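Local coordinates for protein AncCDT-1 (Synthetic construct, PDB 5T0W) that binds arginine in the cleft between its two lobes, as a solute-binding protein that probably served amino acid transport, at residues 89-94 / 207-212; 111-116 / 175-180; 15-20 / 217-222. One frame throughout, in Å; residues are numbered along the deposited sequence.

How the contacts relate
The three contacts run across this two-lobed binding protein. Contact 3 pairs the chain's first helix with helix 218-233, contact 1 lines the arginine site, and contact 2 lies in the other lobe, in the part of a mixed sheet that continues through strand 107-115 to 207-213. Along the sequence, contact 3 encloses contact 1, which encloses contact 2. Centres of contacts 1 and 2 are about 21 Å apart. Helix 218-233 of contact 3 follows strand 207-213 in the chain; contacts 1 and 3 are centred about 19 Å apart. Contacts 2 and 3, about 39 Å apart between centres, lie on opposite sides of the chain's centre, so the ligand-holding contact lies between packing in the two lobes.

Contact 1: 89-94 / 207-212; sequences GMTITP and EPLGFA. With ARG (arginine), chain E.
Two backbone bonds join Met-90 and Ile-92 to segment 207-212, through Pro-208 and Gly-210: Gly-210 N donates to Met-90 O at 2.8 Å, and Ile-92 N donates to Pro-208 O at 2.9 Å. They straddle a single bridge, Thr-91 against Leu-209, while the two segments run nearly at right angles. A water extends the link, accepting from Met-90 N and donating to Gly-210 O. Other backbone and hydroxyl groups of 89-94 serve the ligand. Thr-91 N gives an almost straight bond (169°) to OXT of the bound arginine at 2.8 Å, and the arginine N is held by Gly-89 O, also 2.8 Å, and by Thr-91 OG1. This grip on the alpha-amino and carboxylate groups belongs to the ligand cleft of a family 3 periplasmic solute-binding protein; Arg-96, Asp-181, Ser-88, Gln-139 and Thr-143 add further bonds to the arginine. With OG1 anti to its carbonyl carbon (chi1 -60°), Thr-91 presents the hydroxyl to the ligand and CG2 to Glu-207 CB. Leu-209 CD2 packs beside the hydroxyl, 3.4 Å from Thr-91 OG1. Farther along, Ile-92 lays CG1 and CD1 along Gly-210, with CG1 3.7 Å from Gly-210 N, while Met-90, extended beyond CG, brings SD to 4.1 Å from Ala-212 CB. Thr-91 O is taken up by Arg-96 NH1.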
loop_
_atom_site.group_PDB
_atom_site.type_symbol
_atom_site.label_atom_id
_atom_site.label_comp_id
_atom_site.label_asym_id
_atom_site.label_seq_id
_atom_site.Cartn_x
_atom_site.Cartn_y
_atom_site.Cartn_z
ATOM N N GLY A 89 3.132 -0.470 0.763
ATOM C CA GLY A 89 2.112 -1.204 0.034
ATOM C C GLY A 89 1.938 -0.741 -1.388
ATOM O O GLY A 89 0.828 -0.671 -1.873
ATOM N N MET A 90 3.044 -0.388 -2.035
ATOM C CA MET A 90 2.979 0.219 -3.335
ATOM C C MET A 90 2.908 -0.770 -4.499
ATOM O O MET A 90 3.798 -1.565 -4.730
ATOM C CB MET A 90 4.156 1.125 -3.519
ATOM C CG MET A 90 4.053 1.938 -4.773
ATOM S SD MET A 90 5.183 3.289 -4.755
ATOM C CE MET A 90 4.897 3.924 -6.389
ATOM N N THR A 91 1.805 -0.716 -5.223
ATOM C CA THR A 91 1.612 -1.498 -6.425
ATOM C C THR A 91 2.567 -1.008 -7.528
ATOM O O THR A 91 2.767 0.172 -7.701
ATOM C CB THR A 91 0.160 -1.346 -6.905
ATOM O OG1 THR A 91 -0.730 -1.818 -5.893
ATOM C CG2 THR A 91 -0.071 -2.117 -8.164
ATOM N N ILE A 92 3.160 -1.964 -8.258
ATOM C CA ILE A 92 4.001 -1.681 -9.434
ATOM C C ILE A 92 3.081 -1.457 -10.620
ATOM O O ILE A 92 2.311 -2.314 -10.950
ATOM C CB ILE A 92 4.975 -2.845 -9.759
ATOM C CG1 ILE A 92 5.914 -3.089 -8.560
ATOM C CG2 ILE A 92 5.799 -2.539 -10.994
ATOM C CD1 ILE A 92 6.727 -4.348 -8.626
ATOM N N THR A 93 3.165 -0.283 -11.230
ATOM C CA THR A 93 2.387 0.009 -12.406
ATOM C C THR A 93 3.266 0.582 -13.500
ATOM O O THR A 93 4.336 1.137 -13.214
ATOM C CB THR A 93 1.235 1.002 -12.122
ATOM O OG1 THR A 93 1.758 2.309 -11.847
ATOM C CG2 THR A 93 0.352 0.515 -10.980
ATOM N N PRO A 94 2.824 0.467 -14.759
ATOM C CA PRO A 94 3.603 1.029 -15.875
ATOM C C PRO A 94 3.825 2.523 -15.691
ATOM O O PRO A 94 4.961 3.007 -15.774
ATOM C CB PRO A 94 2.720 0.767 -17.084
ATOM C CG PRO A 94 1.864 -0.388 -16.690
ATOM C CD PRO A 94 1.614 -0.216 -15.218
ATOM N N GLU A 207 -2.149 -7.665 -8.713
ATOM C CA GLU A 207 -0.926 -6.972 -9.137
ATOM C C GLU A 207 0.170 -7.046 -8.062
ATOM O O GLU A 207 -0.149 -7.038 -6.874
ATOM C CB GLU A 207 -1.294 -5.512 -9.417
ATOM C CG GLU A 207 -2.145 -5.290 -10.658
ATOM C CD GLU A 207 -1.389 -5.490 -11.975
ATOM O OE1 GLU A 207 -0.157 -5.279 -12.030
ATOM O OE2 GLU A 207 -2.035 -5.839 -12.996
ATOM N N PRO A 208 1.451 -7.099 -8.486
ATOM C CA PRO A 208 2.575 -7.134 -7.558
ATOM C C PRO A 208 2.784 -5.799 -6.863
ATOM O O PRO A 208 2.595 -4.747 -7.465
ATOM C CB PRO A 208 3.767 -7.406 -8.468
ATOM C CG PRO A 208 3.413 -6.696 -9.718
ATOM C CD PRO A 208 1.920 -6.844 -9.855
ATOM N N LEU A 209 3.148 -5.854 -5.590
ATOM C CA LEU A 209 3.646 -4.684 -4.870
ATOM C C LEU A 209 5.156 -4.733 -4.929
ATOM O O LEU A 209 5.755 -5.823 -4.996
ATOM C CB LEU A 209 3.196 -4.723 -3.424
ATOM C CG LEU A 209 1.732 -5.032 -3.160
ATOM C CD1 LEU A 209 1.412 -4.972 -1.676
ATOM C CD2 LEU A 209 0.838 -4.051 -3.903
ATOM N N GLY A 210 5.776 -3.568 -4.883
ATOM C CA GLY A 210 7.235 -3.461 -4.769
ATOM C C GLY A 210 7.651 -2.300 -3.888
ATOM O O GLY A 210 6.842 -1.448 -3.542
ATOM N N PHE A 211 8.945 -2.241 -3.589
ATOM C CA PHE A 211 9.566 -1.065 -2.993
ATOM C C PHE A 211 10.174 -0.166 -4.050
ATOM O O PHE A 211 10.887 -0.626 -4.934
ATOM C CB PHE A 211 10.650 -1.494 -2.040
ATOM C CG PHE A 211 10.200 -2.528 -1.091
ATOM C CD1 PHE A 211 9.096 -2.293 -0.280
ATOM C CD2 PHE A 211 10.852 -3.738 -1.003
ATOM C CE1 PHE A 211 8.674 -3.257 0.611
ATOM C CE2 PHE A 211 10.448 -4.696 -0.116
ATOM C CZ PHE A 211 9.351 -4.469 0.681
ATOM N N ALA A 212 9.913 1.133 -3.941
ATOM C CA ALA A 212 10.349 2.103 -4.967
ATOM C C ALA A 212 11.629 2.798 -4.573
ATOM O O ALA A 212 11.797 3.123 -3.419
ATOM C CB ALA A 212 9.268 3.141 -5.201
HETATM N N ARG E . -1.558 -0.565 -3.392
HETATM C CA ARG E . -2.219 0.707 -3.714
HETATM C C ARG E . -1.257 1.532 -4.483
HETATM O O ARG E . -1.696 2.501 -5.103
HETATM C CB ARG E . -2.597 1.445 -2.464
HETATM C CG ARG E . -1.385 1.867 -1.687
HETATM C CD ARG E . -1.746 2.823 -0.552
HETATM N NE ARG E . -0.751 2.729 0.503
HETATM C CZ ARG E . -0.723 3.516 1.566
HETATM N NH1 ARG E . 0.213 3.345 2.507
HETATM N NH2 ARG E . -1.638 4.468 1.696
HETATM O OXT ARG E . -0.043 1.245 -4.471
HETATM O O HOH W 1 5.850 -0.853 -0.798
#

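Contact 2: 111-116 / 175-180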
loop_
_atom_site.group_PDB
_atom_site.type_symbol
_atom_site.label_atom_id
_atom_site.label_comp_id
_atom_site.label_asym_id
_atom_site.label_seq_id
_atom_site.Cartn_x
_atom_site.Cartn_y
_atom_site.Cartn_z
ATOM N N GLN A 111 -8.074 -5.792 -5.939
ATOM C CA GLN A 111 -8.949 -4.703 -5.529
ATOM C C GLN A 111 -10.145 -5.374 -4.930
ATOM O O GLN A 111 -10.704 -6.264 -5.531
ATOM C CB GLN A 111 -9.349 -3.827 -6.732
ATOM C CG GLN A 111 -8.217 -3.010 -7.308
ATOM C CD GLN A 111 -7.548 -2.232 -6.213
ATOM O OE1 GLN A 111 -8.193 -1.424 -5.545
ATOM N NE2 GLN A 111 -6.256 -2.460 -6.003
ATOM N N THR A 112 -10.573 -4.885 -3.769
ATOM C CA THR A 112 -11.788 -5.363 -3.102
ATOM C C THR A 112 -12.752 -4.215 -2.773
ATOM O O THR A 112 -12.337 -3.099 -2.513
ATOM C CB THR A 112 -11.391 -6.077 -1.834
ATOM O OG1 THR A 112 -10.494 -7.126 -2.194
ATOM C CG2 THR A 112 -12.584 -6.644 -1.123
ATOM N N ILE A 113 -14.045 -4.511 -2.850
ATOM C CA ILE A 113 -15.110 -3.566 -2.524
ATOM C C ILE A 113 -15.617 -3.868 -1.131
ATOM O O ILE A 113 -15.883 -5.003 -0.793
ATOM C CB ILE A 113 -16.310 -3.701 -3.483
ATOM C CG1 ILE A 113 -15.889 -3.497 -4.932
ATOM C CG2 ILE A 113 -17.406 -2.713 -3.110
ATOM C CD1 ILE A 113 -16.863 -4.070 -5.926
ATOM N N LEU A 114 -15.802 -2.823 -0.353
ATOM C CA LEU A 114 -16.310 -2.924 0.996
ATOM C C LEU A 114 -17.629 -2.182 1.055
ATOM O O LEU A 114 -17.719 -1.082 0.537
ATOM C CB LEU A 114 -15.317 -2.254 1.924
ATOM C CG LEU A 114 -14.933 -2.960 3.212
ATOM C CD1 LEU A 114 -14.224 -4.260 2.875
ATOM C CD2 LEU A 114 -14.000 -2.067 4.018
ATOM N N VAL A 115 -18.641 -2.798 1.666
ATOM C CA VAL A 115 -19.957 -2.167 1.868
ATOM C C VAL A 115 -20.552 -2.428 3.269
ATOM O O VAL A 115 -20.050 -3.264 4.018
ATOM C CB VAL A 115 -20.980 -2.621 0.806
ATOM C CG1 VAL A 115 -20.534 -2.186 -0.578
ATOM C CG2 VAL A 115 -21.189 -4.117 0.850
ATOM N N LYS A 116 -21.609 -1.699 3.627
ATOM C CA LYS A 116 -22.284 -1.915 4.895
ATOM C C LYS A 116 -22.969 -3.277 4.808
ATOM O O LYS A 116 -23.470 -3.644 3.735
ATOM C CB LYS A 116 -23.283 -0.790 5.171
ATOM N N ALA A 175 -21.106 7.279 1.710
ATOM C CA ALA A 175 -20.703 6.571 0.527
ATOM C C ALA A 175 -21.293 5.212 0.596
ATOM O O ALA A 175 -21.535 4.677 1.688
ATOM C CB ALA A 175 -19.187 6.499 0.421
ATOM N N ASP A 176 -21.541 4.649 -0.576
ATOM C CA ASP A 176 -22.192 3.345 -0.656
ATOM C C ASP A 176 -21.180 2.244 -0.553
ATOM O O ASP A 176 -21.507 1.165 -0.119
ATOM C CB ASP A 176 -22.972 3.218 -1.958
ATOM C CG ASP A 176 -23.964 4.320 -2.126
ATOM O OD1 ASP A 176 -25.002 4.286 -1.436
ATOM O OD2 ASP A 176 -23.668 5.271 -2.875
ATOM N N ALA A 177 -19.942 2.527 -0.943
ATOM C CA ALA A 177 -18.885 1.561 -0.931
ATOM C C ALA A 177 -17.538 2.232 -0.876
ATOM O O ALA A 177 -17.440 3.439 -1.113
ATOM C CB ALA A 177 -18.976 0.716 -2.172
ATOM N N MET A 178 -16.504 1.454 -0.556
ATOM C CA MET A 178 -15.140 1.864 -0.758
ATOM C C MET A 178 -14.362 0.729 -1.424
ATOM O O MET A 178 -14.666 -0.433 -1.254
ATOM C CB MET A 178 -14.456 2.313 0.527
ATOM C CG MET A 178 -13.839 1.235 1.373
ATOM S SD MET A 178 -12.975 1.875 2.862
ATOM C CE MET A 178 -11.499 2.566 2.169
ATOM N N VAL A 179 -13.370 1.101 -2.221
ATOM C CA VAL A 179 -12.515 0.147 -2.857
ATOM C C VAL A 179 -11.146 0.334 -2.244
ATOM O O VAL A 179 -10.722 1.452 -1.986
ATOM C CB VAL A 179 -12.461 0.340 -4.384
ATOM C CG1 VAL A 179 -11.705 -0.816 -5.026
ATOM C CG2 VAL A 179 -13.855 0.454 -4.998
ATOM N N THR A 180 -10.447 -0.766 -2.027
ATOM C CA THR A 180 -9.125 -0.735 -1.455
ATOM C C THR A 180 -8.415 -2.061 -1.771
ATOM O O THR A 180 -9.039 -2.997 -2.294
ATOM C CB THR A 180 -9.223 -0.467 0.050
ATOM O OG1 THR A 180 -7.948 -0.091 0.554
ATOM C CG2 THR A 180 -9.674 -1.703 0.818
HETATM O O HOH W 2 -22.841 0.320 2.175
#
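Thr-180 O accepts from Thr-112 N at 2.8 Å, and Thr-180 N returns a bond to Thr-112 O, the first of two reciprocal pairs that join strands 107-115 and 177-181. The second is Leu-114 with Met-178, where Leu-114 N reaches Met-178 O at 2.8 Å; between them Ile-113 and Val-179 form a non-hydrogen-bonded pair. This antiparallel pairing is part of the mixed sheet in the second lobe, reached through strand 107-115, in the periplasmic binding protein fold; strand 177-181 also runs parallel to 135-139. Thr-112, Leu-114, Met-178 and Thr-180 lie on one face, beneath helices 182-189 and 163-171. Here Met-178 CG sits between its own backbone N and carbonyl carbon (chi1 85°), which brings it against Leu-114 CB at 3.8 Å. Ile-113 and Val-179 turn to the opposite face; Ile-113 CG2 lies 3.9 Å from Ala-177 CB, and Ile-113 also meets Leu-129 and Phe-126. Val-115 CG1 packs on the same alanine, 3.7 Å from Ala-177 CB. Toward the ligand end, Gln-111 crosses Val-179 at about a right angle, its OE1 lying 3.6 Å from Val-179 CG1. That amide is held at both ends, OE1 by Ser-144 OG and NE2 by Asp-181 OD1; since Asp-181 binds the arginine through OD2, Gln-111 is a second-shell neighbour of the ligand. At the far end the strands part, and one water bridges them, accepting from Lys-116 N and donating to Asp-176 O.

Contact 3: 15-20 / 217-222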
loop_
_atom_site.group_PDB
_atom_site.type_symbol
_atom_site.label_atom_id
_atom_site.label_comp_id
_atom_site.label_asym_id
_atom_site.label_seq_id
_atom_site.Cartn_x
_atom_site.Cartn_y
_atom_site.Cartn_z
ATOM N N THR A 15 22.752 6.377 -3.587
ATOM C CA THR A 15 22.096 6.477 -2.303
ATOM C C THR A 15 22.651 5.422 -1.345
ATOM O O THR A 15 22.717 5.642 -0.137
ATOM C CB THR A 15 20.563 6.323 -2.450
ATOM O OG1 THR A 15 20.067 7.193 -3.482
ATOM C CG2 THR A 15 19.855 6.611 -1.138
ATOM N N LEU A 16 23.054 4.274 -1.872
ATOM C CA LEU A 16 23.625 3.235 -1.034
ATOM C C LEU A 16 24.793 3.781 -0.228
ATOM O O LEU A 16 24.890 3.561 0.979
ATOM C CB LEU A 16 24.089 2.069 -1.891
ATOM C CG LEU A 16 24.579 0.837 -1.123
ATOM C CD1 LEU A 16 23.453 0.068 -0.478
ATOM C CD2 LEU A 16 25.376 -0.075 -2.042
ATOM N N ASP A 17 25.673 4.516 -0.900
ATOM C CA ASP A 17 26.820 5.105 -0.235
ATOM C C ASP A 17 26.302 6.097 0.811
ATOM O O ASP A 17 26.705 6.061 1.980
ATOM C CB ASP A 17 27.749 5.803 -1.238
ATOM C CG ASP A 17 28.436 4.827 -2.227
ATOM O OD1 ASP A 17 28.786 3.679 -1.854
ATOM O OD2 ASP A 17 28.639 5.233 -3.396
ATOM N N GLU A 18 25.389 6.964 0.380
ATOM C CA GLU A 18 24.782 7.963 1.267
ATOM C C GLU A 18 24.186 7.312 2.511
ATOM O O GLU A 18 24.410 7.791 3.628
ATOM C CB GLU A 18 23.711 8.789 0.524
ATOM N N ILE A 19 23.458 6.210 2.310
ATOM C CA ILE A 19 22.857 5.471 3.426
ATOM C C ILE A 19 23.924 5.026 4.434
ATOM O O ILE A 19 23.855 5.366 5.628
ATOM C CB ILE A 19 22.071 4.238 2.956
ATOM C CG1 ILE A 19 20.784 4.677 2.250
ATOM C CG2 ILE A 19 21.727 3.316 4.121
ATOM C CD1 ILE A 19 20.187 3.611 1.356
ATOM N N MET A 20 24.931 4.320 3.943
ATOM C CA MET A 20 25.937 3.742 4.832
ATOM C C MET A 20 26.808 4.769 5.539
ATOM O O MET A 20 27.165 4.564 6.691
ATOM C CB MET A 20 26.789 2.748 4.062
ATOM C CG MET A 20 25.956 1.604 3.528
ATOM S SD MET A 20 26.864 0.413 2.559
ATOM C CE MET A 20 27.807 1.405 1.392
ATOM N N ASP A 217 20.231 4.335 -9.753
ATOM C CA ASP A 217 20.856 3.842 -8.524
ATOM C C ASP A 217 20.831 2.347 -8.471
ATOM O O ASP A 217 20.319 1.762 -7.513
ATOM C CB ASP A 217 20.136 4.409 -7.314
ATOM C CG ASP A 217 21.009 4.461 -6.099
ATOM O OD1 ASP A 217 22.003 3.680 -5.993
ATOM O OD2 ASP A 217 20.692 5.311 -5.230
ATOM N N PRO A 218 21.429 1.701 -9.475
ATOM C CA PRO A 218 21.348 0.229 -9.557
ATOM C C PRO A 218 22.033 -0.507 -8.398
ATOM O O PRO A 218 21.692 -1.642 -8.110
ATOM C CB PRO A 218 22.035 -0.088 -10.895
ATOM C CG PRO A 218 22.976 1.045 -11.101
ATOM C CD PRO A 218 22.320 2.258 -10.498
ATOM N N GLU A 219 22.991 0.124 -7.747
ATOM C CA GLU A 219 23.640 -0.474 -6.558
ATOM C C GLU A 219 22.586 -0.758 -5.490
ATOM O O GLU A 219 22.456 -1.889 -5.018
ATOM C CB GLU A 219 24.761 0.428 -5.981
ATOM C CG GLU A 219 26.124 0.252 -6.635
ATOM C CD GLU A 219 27.155 1.270 -6.157
ATOM O OE1 GLU A 219 27.677 2.032 -7.006
ATOM O OE2 GLU A 219 27.419 1.353 -4.937
ATOM N N LEU A 220 21.796 0.261 -5.177
ATOM C CA LEU A 220 20.722 0.139 -4.179
ATOM C C LEU A 220 19.647 -0.831 -4.618
ATOM O O LEU A 220 19.218 -1.689 -3.848
ATOM C CB LEU A 220 20.114 1.508 -3.896
ATOM C CG LEU A 220 19.080 1.555 -2.776
ATOM C CD1 LEU A 220 19.670 1.091 -1.461
ATOM C CD2 LEU A 220 18.522 2.967 -2.651
ATOM N N LEU A 221 19.266 -0.746 -5.887
ATOM C CA LEU A 221 18.259 -1.662 -6.441
ATOM C C LEU A 221 18.698 -3.121 -6.355
ATOM O O LEU A 221 17.938 -3.979 -5.919
ATOM C CB LEU A 221 17.925 -1.308 -7.888
ATOM C CG LEU A 221 16.809 -2.153 -8.509
ATOM C CD1 LEU A 221 15.580 -2.193 -7.617
ATOM C CD2 LEU A 221 16.431 -1.651 -9.900
ATOM N N ASN A 222 19.936 -3.383 -6.773
ATOM C CA ASN A 222 20.502 -4.741 -6.697
ATOM C C ASN A 222 20.569 -5.227 -5.262
ATOM O O ASN A 222 20.270 -6.374 -4.974
ATOM C CB ASN A 222 21.880 -4.779 -7.328
ATOM C CG ASN A 222 21.840 -4.466 -8.815
ATOM O OD1 ASN A 222 20.789 -4.535 -9.457
ATOM N ND2 ASN A 222 22.996 -4.117 -9.372
#
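Helices 15-20 and 218-222 meet at a steep 73°, their axes 9.0 Å apart at closest approach, the CA atoms of Leu-16 and Leu-220 being the nearest pair. At the polar end Asp-217 turns a carboxylate oxygen to the start of the other helix: OD2 accepts from Thr-15 OG1 at 2.6 Å and from Thr-15 N at 2.8 Å. The hydroxyl comes nearly along the C-O axis of the carboxylate, the N-H on the syn side and somewhat above the carboxylate plane. Asp-217 CG stands anti to its backbone N (chi1 -155°), carrying the carboxylate across to Thr-15. The other oxygen, OD1, is taken by Ser-14 OG. From the N-cap position of helix 218-233, Asp-217 sends its side chain to the first turn of helix 15-22 instead. The contact joins the chain's first helix to one near its C-terminal end, in one lobe of the periplasmic binding protein fold and away from the arginine. Arg-214 NH2 also bonds to Thr-15 OG1, and its positive charge, together with the helix N terminus, probably favours the ionised carboxylate. Next to this cluster is a small apolar core. Leu-220 divides its branches, CD2 resting 3.9 Å from Thr-15 CB, while CD1 meets Ile-19 CD1 at 3.8 Å and Leu-16 CD1 at 4.0 Å. Leu-60 of helix 48-60 packs behind Leu-16 and Ile-19, and Ile-213 of strand 207-213 abuts Leu-220. At the margin, Leu-16 CD2 lies against the extended chain of Glu-219, whose OE2 comes within 4.1 Å of Asp-17 OD1, two like charges that probably repel.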